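Long-range contacts in gamma-glutamyltranspeptidase (Ggt) (Helicobacter pylori 26695, PDB 5BPK), which probably cleaves the gamma-glutamyl bond of glutathione and related compounds and transfers the glutamyl group to water or an acceptor, as an N-terminal nucleophile hydrolase: residues T1-S5 with S15-T19; I20-S26 with L36-E40; M41-I46 with G58-I64; S72-P76 with G94-I98. One frame throughout, in Å; residues are numbered along the deposited sequence. Where two conformers were deposited one is given.

The four contacts come one after another along the chain, each closing before the next opens. Contact 1 pairs strands 2-8 and 13-19 of a hairpin. Contacts 2 and 3 lie in the long loop region between strands 13-19 and 77-81. Contact 4 sets the end of that region against the start of helix 96-109. Contacts 1 and 4 are neighbours, their centres about 10 Å apart, and they touch through Thr17 and Met74. Contacts 1 and 3 are the most distant pair, with centres about 22 Å apart. All four nonetheless reach the same bound inhibitor, so the pocket is assembled from separate parts of the chain.

Contact 1: T1-S5 with S15-T19; sequences TTHYS and SVTYT. With 4UD ((2S)-amino[(5S)-4,5-dihydro-1,2-oxazol-5-yl]acetic acid), chain O.
The contact is the antiparallel hairpin of strands 2-8 and 13-19, which carries the N-terminal threonine of this N-terminal nucleophile hydrolase. Thr2 with Tyr18 and Tyr4 with Val16 are hydrogen-bonded pairs. Their backbones are joined by four bonds, including Tyr4 N to Val16 O at 2.8 Å. His3 with Thr17 and Ser5 with Ser15 are non-hydrogen-bonded pairs, on the opposite face from the tyrosines. On that face His3 ND1 is hydrogen-bonded to Thr17 OG1 at 2.7 Å, while its NE2 donates to Ser5 OG close to the ring plane. The imidazole is thus held at both nitrogens, which fixes its rotation. Ser5 OG is also hydrogen-bonded to the carbonyl O of Asn165. On the other face Val16 lies alongside Tyr4, its CB over the phenol ring and 3.7 Å from the centroid. The Tyr4 CG sits between the backbone N and the carbonyl carbon (chi1 61°), which swings the ring across to Val16. The ring edge of Tyr4 points at the face of Tyr18 in an offset edge-to-face pair, planes at 86°. Tyr18 OH is hydrogen-bonded to the carbonyl O of Gly69 of the other chain, whose strand continues the sheet beyond segment 15-19. At the inhibitor end, Thr1 OG1 is covalently bound to C3 of the inhibitor at 1.3 Å.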
loop_
_atom_site.group_PDB
_atom_site.type_symbol
_atom_site.label_atom_id
_atom_site.label_comp_id
_atom_site.label_asym_id
_atom_site.label_seq_id
_atom_site.Cartn_x
_atom_site.Cartn_y
_atom_site.Cartn_z
ATOM N N THR B 1 2.415 -2.331 5.702
ATOM C CA THR B 1 1.712 -1.264 4.939
ATOM C C THR B 1 0.463 -0.761 5.623
ATOM O O THR B 1 -0.119 -1.417 6.483
ATOM C CB THR B 1 1.216 -1.798 3.623
ATOM O OG1 THR B 1 1.665 -3.146 3.481
ATOM C CG2 THR B 1 1.663 -0.917 2.462
ATOM N N THR B 2 0.022 0.412 5.201
ATOM C CA THR B 2 -1.254 0.927 5.674
ATOM C C THR B 2 -1.823 1.872 4.614
ATOM O O THR B 2 -1.077 2.517 3.884
ATOM C CB THR B 2 -1.098 1.618 7.057
ATOM O OG1 THR B 2 -2.375 1.745 7.693
ATOM C CG2 THR B 2 -0.423 2.986 6.951
ATOM N N HIS B 3 -3.148 1.866 4.479
ATOM C CA HIS B 3 -3.835 2.708 3.513
ATOM C C HIS B 3 -4.753 3.696 4.225
ATOM O O HIS B 3 -5.449 3.329 5.173
ATOM C CB HIS B 3 -4.688 1.890 2.530
ATOM C CG HIS B 3 -5.353 2.756 1.519
ATOM N ND1 HIS B 3 -4.669 3.257 0.438
ATOM C CD2 HIS B 3 -6.576 3.338 1.496
ATOM C CE1 HIS B 3 -5.452 4.089 -0.224
ATOM N NE2 HIS B 3 -6.618 4.146 0.393
ATOM N N TYR B 4 -4.785 4.935 3.747
ATOM C CA TYR B 4 -5.801 5.876 4.199
ATOM C C TYR B 4 -6.436 6.660 3.050
ATOM O O TYR B 4 -5.830 6.848 2.012
ATOM C CB TYR B 4 -5.238 6.767 5.299
ATOM C CG TYR B 4 -4.052 7.655 4.972
ATOM C CD1 TYR B 4 -2.733 7.222 5.186
ATOM C CD2 TYR B 4 -4.247 8.956 4.533
ATOM C CE1 TYR B 4 -1.646 8.063 4.921
ATOM C CE2 TYR B 4 -3.167 9.807 4.263
ATOM C CZ TYR B 4 -1.876 9.369 4.480
ATOM O OH TYR B 4 -0.831 10.233 4.226
ATOM N N SER B 5 -7.682 7.078 3.269
ATOM C CA SER B 5 -8.539 7.641 2.254
ATOM C C SER B 5 -9.172 8.915 2.794
ATOM O O SER B 5 -9.674 8.927 3.931
ATOM C CB SER B 5 -9.637 6.641 1.877
ATOM O OG SER B 5 -9.107 5.481 1.226
ATOM N N SER B 15 -6.002 9.302 -1.949
ATOM C CA SER B 15 -5.914 7.904 -1.576
ATOM C C SER B 15 -4.429 7.584 -1.428
ATOM O O SER B 15 -3.674 7.691 -2.398
ATOM C CB SER B 15 -6.570 7.060 -2.658
ATOM O OG SER B 15 -6.776 5.738 -2.223
ATOM N N VAL B 16 -4.003 7.277 -0.199
ATOM C CA VAL B 16 -2.585 7.122 0.117
ATOM C C VAL B 16 -2.306 5.729 0.674
ATOM O O VAL B 16 -2.911 5.332 1.677
ATOM C CB VAL B 16 -2.112 8.137 1.169
ATOM C CG1 VAL B 16 -0.604 7.944 1.440
ATOM C CG2 VAL B 16 -2.440 9.581 0.743
ATOM N N THR B 17 -1.428 4.984 0.008
ATOM C CA THR B 17 -0.878 3.759 0.580
ATOM C C THR B 17 0.604 3.985 0.803
ATOM O O THR B 17 1.351 4.396 -0.118
ATOM C CB THR B 17 -1.085 2.511 -0.307
ATOM O OG1 THR B 17 -2.396 2.510 -0.884
ATOM C CG2 THR B 17 -0.898 1.225 0.521
ATOM N N TYR B 18 1.052 3.747 2.026
ATOM C CA TYR B 18 2.475 3.917 2.316
ATOM C C TYR B 18 2.940 2.927 3.375
ATOM O O TYR B 18 2.118 2.220 3.991
ATOM C CB TYR B 18 2.804 5.393 2.619
ATOM C CG TYR B 18 2.615 5.900 4.049
ATOM C CD1 TYR B 18 1.595 5.427 4.875
ATOM C CD2 TYR B 18 3.436 6.899 4.549
ATOM C CE1 TYR B 18 1.442 5.898 6.178
ATOM C CE2 TYR B 18 3.291 7.378 5.856
ATOM C CZ TYR B 18 2.298 6.870 6.661
ATOM O OH TYR B 18 2.148 7.322 7.954
ATOM N N THR B 19 4.254 2.819 3.546
ATOM C CA THR B 19 4.798 1.601 4.132
ATOM C C THR B 19 6.284 1.651 4.423
ATOM O O THR B 19 7.017 2.430 3.818
ATOM C CB THR B 19 4.542 0.411 3.156
ATOM O OG1 THR B 19 4.752 -0.842 3.821
ATOM C CG2 THR B 19 5.426 0.518 1.914
HETATM C C3 4UD O . 2.237 -3.360 2.297
HETATM C C4 4UD O . 3.620 -3.141 0.574
HETATM C C5 4UD O . 3.684 -3.580 2.026
HETATM C C6 4UD O . 4.662 -3.776 -0.358
HETATM C C8 4UD O . 4.476 -3.130 -1.712
HETATM O O9 4UD O . 4.964 -2.055 -1.962
HETATM O O10 4UD O . 3.748 -3.749 -2.670
HETATM N N7 4UD O . 6.023 -3.483 0.111
HETATM O O2 4UD O . 2.332 -3.535 0.110
HETATM N N1 4UD O . 1.570 -3.350 1.191
#

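Contact 2: I20-S26 with L36-E40; sequences INASYGS and LLNNE. With 4UD ((2S)-amino[(5S)-4,5-dihydro-1,2-oxazol-5-yl]acetic acid), chain O.
Asn21 and Asn39 cross at about a right angle, their amide planes 54° apart. Each uses its side chain to hold the backbone of the other segment. Asn21 ND2 donates to Asn39 O at 3.0 Å, with the acceptor near the Asn21 amide plane but the donor well above the carbonyl plane of Asn39. In return Asn39 OD1 takes the N-H of Ala22 at 3.1 Å, in its carbonyl plane and on a lone pair. Asn39 CG sits between its backbone N and carbonyl carbon (chi1 61°), which turns the amide in against the 22-25 turn. Its ND2 is hydrogen-bonded to the backbone O of Glu128 of the other chain. Asn39 N donates to Ile20 O. Ser26 N and Ser26 OG both donate to Leu37 O, at 2.9 and 3.2 Å, from the same face of its carbonyl plane. Leu36 CD1 meets the edge of the Tyr24 ring, 3.7 Å from CD1 of the tyrosine. Asn21 OD1 accepts from the inhibitor amine N7 at 2.8 Å and is hydrogen-bonded to Tyr54 OH. Glu40 OE2 takes a weak bond from the same N7 and forms a salt bridge with Arg103 of the other chain. Segment 20-26 contains a type II turn, Ala22 to Gly25; in 36-40 Asn38 OD1 accepts from Glu40 N, an Asx turn. Through Asn21 and Glu40 the loops form part of the pocket for the inhibitor's amine.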
loop_
_atom_site.group_PDB
_atom_site.type_symbol
_atom_site.label_atom_id
_atom_site.label_comp_id
_atom_site.label_asym_id
_atom_site.label_seq_id
_atom_site.Cartn_x
_atom_site.Cartn_y
_atom_site.Cartn_z
ATOM N N ILE B 20 6.701 0.780 5.339
ATOM C CA ILE B 20 8.097 0.402 5.505
ATOM C C ILE B 20 8.335 -1.071 5.089
ATOM O O ILE B 20 9.387 -1.634 5.348
ATOM C CB ILE B 20 8.607 0.713 6.938
ATOM C CG1 ILE B 20 7.633 0.228 8.028
ATOM C CG2 ILE B 20 8.902 2.207 7.067
ATOM C CD1 ILE B 20 8.187 0.421 9.454
ATOM N N ASN B 21 7.341 -1.618 4.380
ATOM C CA ASN B 21 7.259 -2.979 3.851
ATOM C C ASN B 21 6.769 -3.987 4.898
ATOM O O ASN B 21 5.569 -4.040 5.164
ATOM C CB ASN B 21 8.522 -3.433 3.106
ATOM C CG ASN B 21 8.300 -4.726 2.341
ATOM O OD1 ASN B 21 7.159 -5.094 2.068
ATOM N ND2 ASN B 21 9.380 -5.422 2.006
ATOM N N ALA B 22 7.658 -4.784 5.489
ATOM C CA ALA B 22 7.232 -5.714 6.528
ATOM C C ALA B 22 6.727 -4.956 7.759
ATOM O O ALA B 22 6.883 -3.751 7.872
ATOM C CB ALA B 22 8.370 -6.655 6.918
ATOM N N SER B 23 6.089 -5.683 8.662
ATOM C CA SER B 23 5.729 -5.140 9.948
ATOM C C SER B 23 7.003 -4.678 10.659
ATOM O O SER B 23 7.916 -5.483 10.924
ATOM C CB SER B 23 5.000 -6.186 10.780
ATOM O OG SER B 23 4.551 -5.636 12.001
ATOM N N TYR B 24 7.058 -3.377 10.959
ATOM C CA TYR B 24 8.232 -2.708 11.552
ATOM C C TYR B 24 9.440 -2.658 10.603
ATOM O O TYR B 24 10.576 -2.457 11.031
ATOM C CB TYR B 24 8.597 -3.275 12.929
ATOM C CG TYR B 24 7.450 -3.209 13.911
ATOM C CD1 TYR B 24 7.153 -2.029 14.595
ATOM C CD2 TYR B 24 6.652 -4.315 14.151
ATOM C CE1 TYR B 24 6.104 -1.963 15.484
ATOM C CE2 TYR B 24 5.604 -4.259 15.042
ATOM C CZ TYR B 24 5.333 -3.079 15.705
ATOM O OH TYR B 24 4.283 -3.003 16.575
ATOM N N GLY B 25 9.170 -2.804 9.309
ATOM C CA GLY B 25 10.174 -2.605 8.273
ATOM C C GLY B 25 11.323 -3.573 8.446
ATOM O O GLY B 25 11.114 -4.789 8.630
ATOM N N SER B 26 12.533 -3.023 8.403
ATOM C CA SER B 26 13.756 -3.802 8.561
ATOM C C SER B 26 14.050 -4.150 10.017
ATOM O O SER B 26 15.024 -4.850 10.300
ATOM C CB SER B 26 14.941 -3.019 8.016
ATOM O OG SER B 26 15.294 -1.965 8.896
ATOM N N LEU B 36 12.006 3.817 12.317
ATOM C CA LEU B 36 12.391 2.552 11.706
ATOM C C LEU B 36 12.683 2.694 10.218
ATOM O O LEU B 36 11.976 3.403 9.500
ATOM C CB LEU B 36 11.274 1.524 11.877
ATOM C CG LEU B 36 11.163 0.891 13.259
ATOM C CD1 LEU B 36 9.769 0.337 13.502
ATOM C CD2 LEU B 36 12.228 -0.188 13.458
ATOM N N LEU B 37 13.724 2.005 9.771
ATOM C CA LEU B 37 14.027 1.879 8.342
ATOM C C LEU B 37 13.107 0.869 7.656
ATOM O O LEU B 37 12.731 -0.163 8.229
ATOM C CB LEU B 37 15.472 1.418 8.154
ATOM C CG LEU B 37 16.506 2.468 8.524
ATOM C CD1 LEU B 37 17.838 1.782 8.769
ATOM C CD2 LEU B 37 16.603 3.564 7.444
ATOM N N ASN B 38 12.770 1.169 6.413
ATOM C CA ASN B 38 12.072 0.227 5.549
ATOM C C ASN B 38 12.942 -0.968 5.195
ATOM O O ASN B 38 14.171 -0.893 5.273
ATOM C CB ASN B 38 11.622 0.927 4.266
ATOM C CG ASN B 38 12.790 1.340 3.388
ATOM O OD1 ASN B 38 13.279 0.541 2.583
ATOM N ND2 ASN B 38 13.266 2.581 3.559
ATOM N N ASN B 39 12.299 -2.075 4.819
ATOM C CA ASN B 39 12.997 -3.141 4.086
ATOM C C ASN B 39 12.431 -3.267 2.668
ATOM O O ASN B 39 12.161 -4.365 2.159
ATOM C CB ASN B 39 13.083 -4.470 4.873
ATOM C CG ASN B 39 11.731 -5.085 5.227
ATOM O OD1 ASN B 39 10.679 -4.484 5.057
ATOM N ND2 ASN B 39 11.778 -6.304 5.760
ATOM N N GLU B 40 12.274 -2.110 2.023
ATOM C CA GLU B 40 11.695 -2.064 0.684
ATOM C C GLU B 40 12.595 -2.689 -0.383
ATOM O O GLU B 40 12.124 -2.992 -1.483
ATOM C CB GLU B 40 11.336 -0.626 0.278
ATOM C CG GLU B 40 9.961 -0.473 -0.350
ATOM C CD GLU B 40 8.847 -0.615 0.682
ATOM O OE1 GLU B 40 8.822 0.174 1.670
ATOM O OE2 GLU B 40 8.006 -1.515 0.508
HETATM C C3 4UD O . 2.237 -3.360 2.297
HETATM C C4 4UD O . 3.620 -3.141 0.574
HETATM C C5 4UD O . 3.684 -3.580 2.026
HETATM C C6 4UD O . 4.662 -3.776 -0.358
HETATM C C8 4UD O . 4.476 -3.130 -1.712
HETATM O O9 4UD O . 4.964 -2.055 -1.962
HETATM O O10 4UD O . 3.748 -3.749 -2.670
HETATM N N7 4UD O . 6.023 -3.483 0.111
HETATM O O2 4UD O . 2.332 -3.535 0.110
HETATM N N1 4UD O . 1.570 -3.350 1.191
#

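Contact 3: M41-I46 with G58-I64; sequences MDDFSI and GGDANAI. With 4UD ((2S)-amino[(5S)-4,5-dihydro-1,2-oxazol-5-yl]acetic acid), chain O.
Asn62 reaches across to Asp43 with its side-chain amide. Its ND2 donates to Asp43 O at 2.7 Å, in the carbonyl plane and on a lone pair. The bond is nearly straight, 164° at the hydrogen, and Asp43 O lies close to the Asn62 amide plane. The side chain gets there with CG anti to the backbone N (chi1 -169°). A second bond runs the other way, from Ser45 N to Asn62 O at 2.8 Å. Asn62 is therefore joined to the 41-46 segment through both its side chain and its carbonyl. Its OD1 accepts from Leu71 N, which ties the amide at its other end. Phe44 and Ile64 cross at about a right angle. Ile64 CG1 touches Phe44 CG at 3.5 Å, and Ile64 CA stands over the ring face, offset toward the rim. Asn62 O lies at the edge of the same ring. These residues lie in the long loop region that leads from strand 13-19 to strand 77-81. A 3-10 turn that starts before Met41 and runs to Asp43 carries that residue to the pocket, and a type I turn from Asp60 to Ala63 presents Asn62. Asp43 OD2 accepts from the inhibitor amine N7 at 2.7 Å and forms a salt bridge with Arg103 of the other chain. Three waters also bridge the segments. One links Ser45 O to Ile64 N. Two more sit at Ser45 OG: one is bonded also to Gly58 N at 2.8 Å, the other to Gly59 O at 2.7 Å.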
loop_
_atom_site.group_PDB
_atom_site.type_symbol
_atom_site.label_atom_id
_atom_site.label_comp_id
_atom_site.label_asym_id
_atom_site.label_seq_id
_atom_site.Cartn_x
_atom_site.Cartn_y
_atom_site.Cartn_z
ATOM N N MET B 41 13.877 -2.893 -0.090
ATOM C CA MET B 41 14.748 -3.545 -1.086
ATOM C C MET B 41 14.296 -4.959 -1.436
ATOM O O MET B 41 14.580 -5.425 -2.530
ATOM C CB MET B 41 16.218 -3.541 -0.653
ATOM C CG MET B 41 16.808 -2.135 -0.500
ATOM S SD MET B 41 16.931 -1.181 -2.043
ATOM C CE MET B 41 18.342 -1.982 -2.826
ATOM N N ASP B 42 13.583 -5.632 -0.532
ATOM C CA ASP B 42 13.022 -6.969 -0.823
ATOM C C ASP B 42 11.899 -6.965 -1.882
ATOM O O ASP B 42 11.450 -8.022 -2.323
ATOM C CB ASP B 42 12.509 -7.648 0.457
ATOM C CG ASP B 42 12.192 -9.126 0.246
ATOM O OD1 ASP B 42 13.145 -9.904 0.004
ATOM O OD2 ASP B 42 10.992 -9.503 0.301
ATOM N N ASP B 43 11.397 -5.791 -2.246
ATOM C CA ASP B 43 10.433 -5.709 -3.338
ATOM C C ASP B 43 11.091 -5.751 -4.715
ATOM O O ASP B 43 10.391 -5.892 -5.711
ATOM C CB ASP B 43 9.547 -4.476 -3.203
ATOM C CG ASP B 43 8.398 -4.675 -2.225
ATOM O OD1 ASP B 43 8.212 -5.787 -1.685
ATOM O OD2 ASP B 43 7.673 -3.690 -1.999
ATOM N N PHE B 44 12.414 -5.617 -4.777
ATOM C CA PHE B 44 13.165 -5.962 -6.002
ATOM C C PHE B 44 13.225 -7.474 -6.161
ATOM O O PHE B 44 13.106 -8.225 -5.189
ATOM C CB PHE B 44 14.609 -5.456 -5.958
ATOM C CG PHE B 44 14.762 -3.976 -6.206
ATOM C CD1 PHE B 44 14.519 -3.444 -7.465
ATOM C CD2 PHE B 44 15.179 -3.120 -5.188
ATOM C CE1 PHE B 44 14.675 -2.090 -7.713
ATOM C CE2 PHE B 44 15.350 -1.765 -5.430
ATOM C CZ PHE B 44 15.088 -1.246 -6.695
ATOM N N SER B 45 13.453 -7.915 -7.392
ATOM C CA SER B 45 13.932 -9.269 -7.621
ATOM C C SER B 45 15.425 -9.253 -7.316
ATOM O O SER B 45 16.204 -8.613 -8.030
ATOM C CB SER B 45 13.666 -9.726 -9.054
ATOM O OG SER B 45 14.182 -11.029 -9.255
ATOM N N ILE B 46 15.816 -9.927 -6.235
ATOM C CA ILE B 46 17.215 -9.951 -5.804
ATOM C C ILE B 46 18.031 -11.060 -6.493
ATOM O O ILE B 46 19.259 -11.062 -6.427
ATOM C CB ILE B 46 17.339 -10.028 -4.258
ATOM C CG1 ILE B 46 16.836 -11.368 -3.703
ATOM C CG2 ILE B 46 16.579 -8.860 -3.613
ATOM C CD1 ILE B 46 16.989 -11.481 -2.210
ATOM N N GLY B 58 10.429 -12.318 -10.166
ATOM C CA GLY B 58 10.785 -11.422 -11.245
ATOM C C GLY B 58 12.046 -11.821 -11.957
ATOM O O GLY B 58 12.584 -12.917 -11.750
ATOM N N GLY B 59 12.517 -10.910 -12.793
ATOM C CA GLY B 59 13.722 -11.129 -13.586
ATOM C C GLY B 59 14.402 -9.801 -13.840
ATOM O O GLY B 59 14.773 -9.100 -12.896
ATOM N N ASP B 60 14.534 -9.435 -15.107
ATOM C CA ASP B 60 15.245 -8.213 -15.478
ATOM C C ASP B 60 14.474 -6.931 -15.159
ATOM O O ASP B 60 15.049 -5.943 -14.699
ATOM C CB ASP B 60 15.584 -8.235 -16.971
ATOM C CG ASP B 60 16.749 -9.154 -17.305
ATOM O OD1 ASP B 60 17.567 -9.483 -16.412
ATOM O OD2 ASP B 60 16.859 -9.518 -18.488
ATOM N N ALA B 61 13.170 -6.939 -15.397
ATOM C CA ALA B 61 12.395 -5.713 -15.307
ATOM C C ALA B 61 12.449 -5.130 -13.895
ATOM O O ALA B 61 12.527 -3.917 -13.737
ATOM C CB ALA B 61 10.955 -5.949 -15.764
ATOM N N ASN B 62 12.430 -5.999 -12.881
ATOM C CA ASN B 62 12.464 -5.564 -11.475
ATOM C C ASN B 62 13.778 -5.907 -10.757
ATOM O O ASN B 62 13.817 -6.073 -9.524
ATOM C CB ASN B 62 11.263 -6.145 -10.722
ATOM C CG ASN B 62 11.084 -5.527 -9.335
ATOM O OD1 ASN B 62 11.313 -4.317 -9.123
ATOM N ND2 ASN B 62 10.664 -6.358 -8.382
ATOM N N ALA B 63 14.863 -5.997 -11.524
ATOM C CA ALA B 63 16.195 -6.150 -10.948
ATOM C C ALA B 63 16.669 -4.843 -10.296
ATOM O O ALA B 63 16.211 -3.733 -10.625
ATOM C CB ALA B 63 17.199 -6.597 -12.032
ATOM N N ILE B 64 17.626 -4.972 -9.396
ATOM C CA ILE B 64 18.186 -3.820 -8.702
ATOM C C ILE B 64 19.126 -3.031 -9.613
ATOM O O ILE B 64 19.955 -3.615 -10.321
ATOM C CB ILE B 64 18.989 -4.253 -7.448
ATOM C CG1 ILE B 64 18.077 -4.949 -6.436
ATOM C CG2 ILE B 64 19.695 -3.044 -6.828
ATOM C CD1 ILE B 64 18.819 -5.699 -5.345
HETATM C C3 4UD O . 2.237 -3.360 2.297
HETATM C C4 4UD O . 3.620 -3.141 0.574
HETATM C C5 4UD O . 3.684 -3.580 2.026
HETATM C C6 4UD O . 4.662 -3.776 -0.358
HETATM C C8 4UD O . 4.476 -3.130 -1.712
HETATM O O9 4UD O . 4.964 -2.055 -1.962
HETATM O O10 4UD O . 3.748 -3.749 -2.670
HETATM N N7 4UD O . 6.023 -3.483 0.111
HETATM O O2 4UD O . 2.332 -3.535 0.110
HETATM N N1 4UD O . 1.570 -3.350 1.191
HETATM O O HOH W 1 18.721 -7.588 -8.748
HETATM O O HOH W 2 12.478 -13.108 -8.449
HETATM O O HOH W 3 16.083 -10.653 -11.132
#

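Contact 4: S72-P76 with G94-I98; sequences SSMSP and GSRII. With 4UD ((2S)-amino[(5S)-4,5-dihydro-1,2-oxazol-5-yl]acetic acid), chain O.
Ser73 and Ile97 bury the most surface here, with Ser75 and Ile98 next. Ser73 CB presses on the carbonyl of Gly94, 3.2 Å from its O. The Ser73 carbonyl O in turn rests on Ile97 CG2 at 3.4 Å. That branch is anti to the Ile97 backbone N and also lies against Ser75 N and OG, so one methyl lies against the 73-75 backbone. Ser75 OG donates back to Ser73 O and also touches Ile98 CG1. The other branch of Ile97 ends in CD1, which packs on Met74 CG at 3.8 Å. Ile97 CD1 also comes within 3.2 Å of the inhibitor ring atom O2. No hydrogen bond joins the two segments. Several of their polar groups serve the ligand instead. Ser72 OG donates to carboxylate O9 at 2.6 Å. Ser73 N donates to carboxylate O10 at 2.8 Å. Ser72 OG also accepts from Met74 N in an ST turn, which fixes the hydroxyl. Gly94 N makes only a weak bond to O2. Van der Waals packing thus joins the start of helix 96-109 to the loop, while directed N-H and O-H groups hold the inhibitor's carboxylate.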
loop_
_atom_site.group_PDB
_atom_site.type_symbol
_atom_site.label_atom_id
_atom_site.label_comp_id
_atom_site.label_asym_id
_atom_site.label_seq_id
_atom_site.Cartn_x
_atom_site.Cartn_y
_atom_site.Cartn_z
ATOM N N SER B 72 6.207 -2.114 -6.760
ATOM C CA SER B 72 5.185 -2.237 -5.721
ATOM C C SER B 72 3.922 -2.922 -6.262
ATOM O O SER B 72 3.718 -3.023 -7.474
ATOM C CB SER B 72 4.807 -0.843 -5.214
ATOM O OG SER B 72 3.930 -0.904 -4.087
ATOM N N SER B 73 3.085 -3.373 -5.334
ATOM C CA SER B 73 1.715 -3.808 -5.617
ATOM C C SER B 73 0.678 -2.824 -5.086
ATOM O O SER B 73 -0.524 -3.045 -5.245
ATOM C CB SER B 73 1.450 -5.174 -4.972
ATOM O OG SER B 73 2.320 -6.179 -5.455
ATOM N N MET B 74 1.131 -1.752 -4.438
ATOM C CA MET B 74 0.202 -0.787 -3.828
ATOM C C MET B 74 -0.710 -0.144 -4.878
ATOM O O MET B 74 -0.254 0.276 -5.957
ATOM C CB MET B 74 0.940 0.262 -2.990
ATOM C CG MET B 74 1.594 -0.350 -1.728
ATOM S SD MET B 74 2.327 0.806 -0.564
ATOM C CE MET B 74 3.849 1.276 -1.379
ATOM N N SER B 75 -1.995 -0.112 -4.552
ATOM C CA SER B 75 -3.047 0.253 -5.496
ATOM C C SER B 75 -3.995 1.309 -4.927
ATOM O O SER B 75 -5.219 1.109 -4.919
ATOM C CB SER B 75 -3.858 -0.984 -5.859
ATOM O OG SER B 75 -3.032 -2.009 -6.367
ATOM N N PRO B 76 -3.443 2.437 -4.445
ATOM C CA PRO B 76 -4.367 3.488 -4.023
ATOM C C PRO B 76 -5.176 3.909 -5.230
ATOM O O PRO B 76 -4.616 4.113 -6.313
ATOM C CB PRO B 76 -3.453 4.601 -3.518
ATOM C CG PRO B 76 -2.142 4.384 -4.238
ATOM C CD PRO B 76 -2.036 2.880 -4.408
ATOM N N GLY B 94 0.707 -6.494 0.454
ATOM C CA GLY B 94 1.678 -6.907 -0.560
ATOM C C GLY B 94 0.992 -7.403 -1.819
ATOM O O GLY B 94 0.193 -6.701 -2.408
ATOM N N SER B 95 1.302 -8.629 -2.226
ATOM C CA SER B 95 0.687 -9.208 -3.416
ATOM C C SER B 95 -0.852 -9.244 -3.362
ATOM O O SER B 95 -1.510 -9.225 -4.407
ATOM C CB SER B 95 1.200 -10.623 -3.599
ATOM O OG SER B 95 0.924 -11.367 -2.420
ATOM N N ARG B 96 -1.429 -9.298 -2.162
ATOM C CA ARG B 96 -2.888 -9.380 -2.017
ATOM C C ARG B 96 -3.589 -8.034 -2.224
ATOM O O ARG B 96 -4.804 -7.995 -2.327
ATOM C CB ARG B 96 -3.287 -9.959 -0.648
ATOM C CG ARG B 96 -3.224 -11.471 -0.548
ATOM C CD ARG B 96 -1.828 -12.037 -0.517
ATOM N NE ARG B 96 -1.060 -11.607 0.647
ATOM C CZ ARG B 96 0.145 -12.083 0.969
ATOM N NH1 ARG B 96 0.721 -13.034 0.234
ATOM N NH2 ARG B 96 0.767 -11.623 2.041
ATOM N N ILE B 97 -2.836 -6.939 -2.306
ATOM C CA ILE B 97 -3.448 -5.616 -2.447
ATOM C C ILE B 97 -4.341 -5.552 -3.679
ATOM O O ILE B 97 -5.488 -5.094 -3.601
ATOM C CB ILE B 97 -2.404 -4.498 -2.531
ATOM C CG1 ILE B 97 -1.701 -4.355 -1.181
ATOM C CG2 ILE B 97 -3.076 -3.167 -2.932
ATOM C CD1 ILE B 97 -0.559 -3.386 -1.199
ATOM N N ILE B 98 -3.805 -6.012 -4.812
ATOM C CA ILE B 98 -4.469 -5.831 -6.095
ATOM C C ILE B 98 -5.820 -6.516 -6.061
ATOM O O ILE B 98 -6.845 -5.939 -6.467
ATOM C CB ILE B 98 -3.631 -6.397 -7.254
ATOM C CG1 ILE B 98 -2.289 -5.666 -7.330
ATOM C CG2 ILE B 98 -4.394 -6.285 -8.564
ATOM C CD1 ILE B 98 -1.281 -6.346 -8.198
HETATM C C3 4UD O . 2.237 -3.360 2.297
HETATM C C4 4UD O . 3.620 -3.141 0.574
HETATM C C5 4UD O . 3.684 -3.580 2.026
HETATM C C6 4UD O . 4.662 -3.776 -0.358
HETATM C C8 4UD O . 4.476 -3.130 -1.712
HETATM O O9 4UD O . 4.964 -2.055 -1.962
HETATM O O10 4UD O . 3.748 -3.749 -2.670
HETATM N N7 4UD O . 6.023 -3.483 0.111
HETATM O O2 4UD O . 2.332 -3.535 0.110
HETATM N N1 4UD O . 1.570 -3.350 1.191
#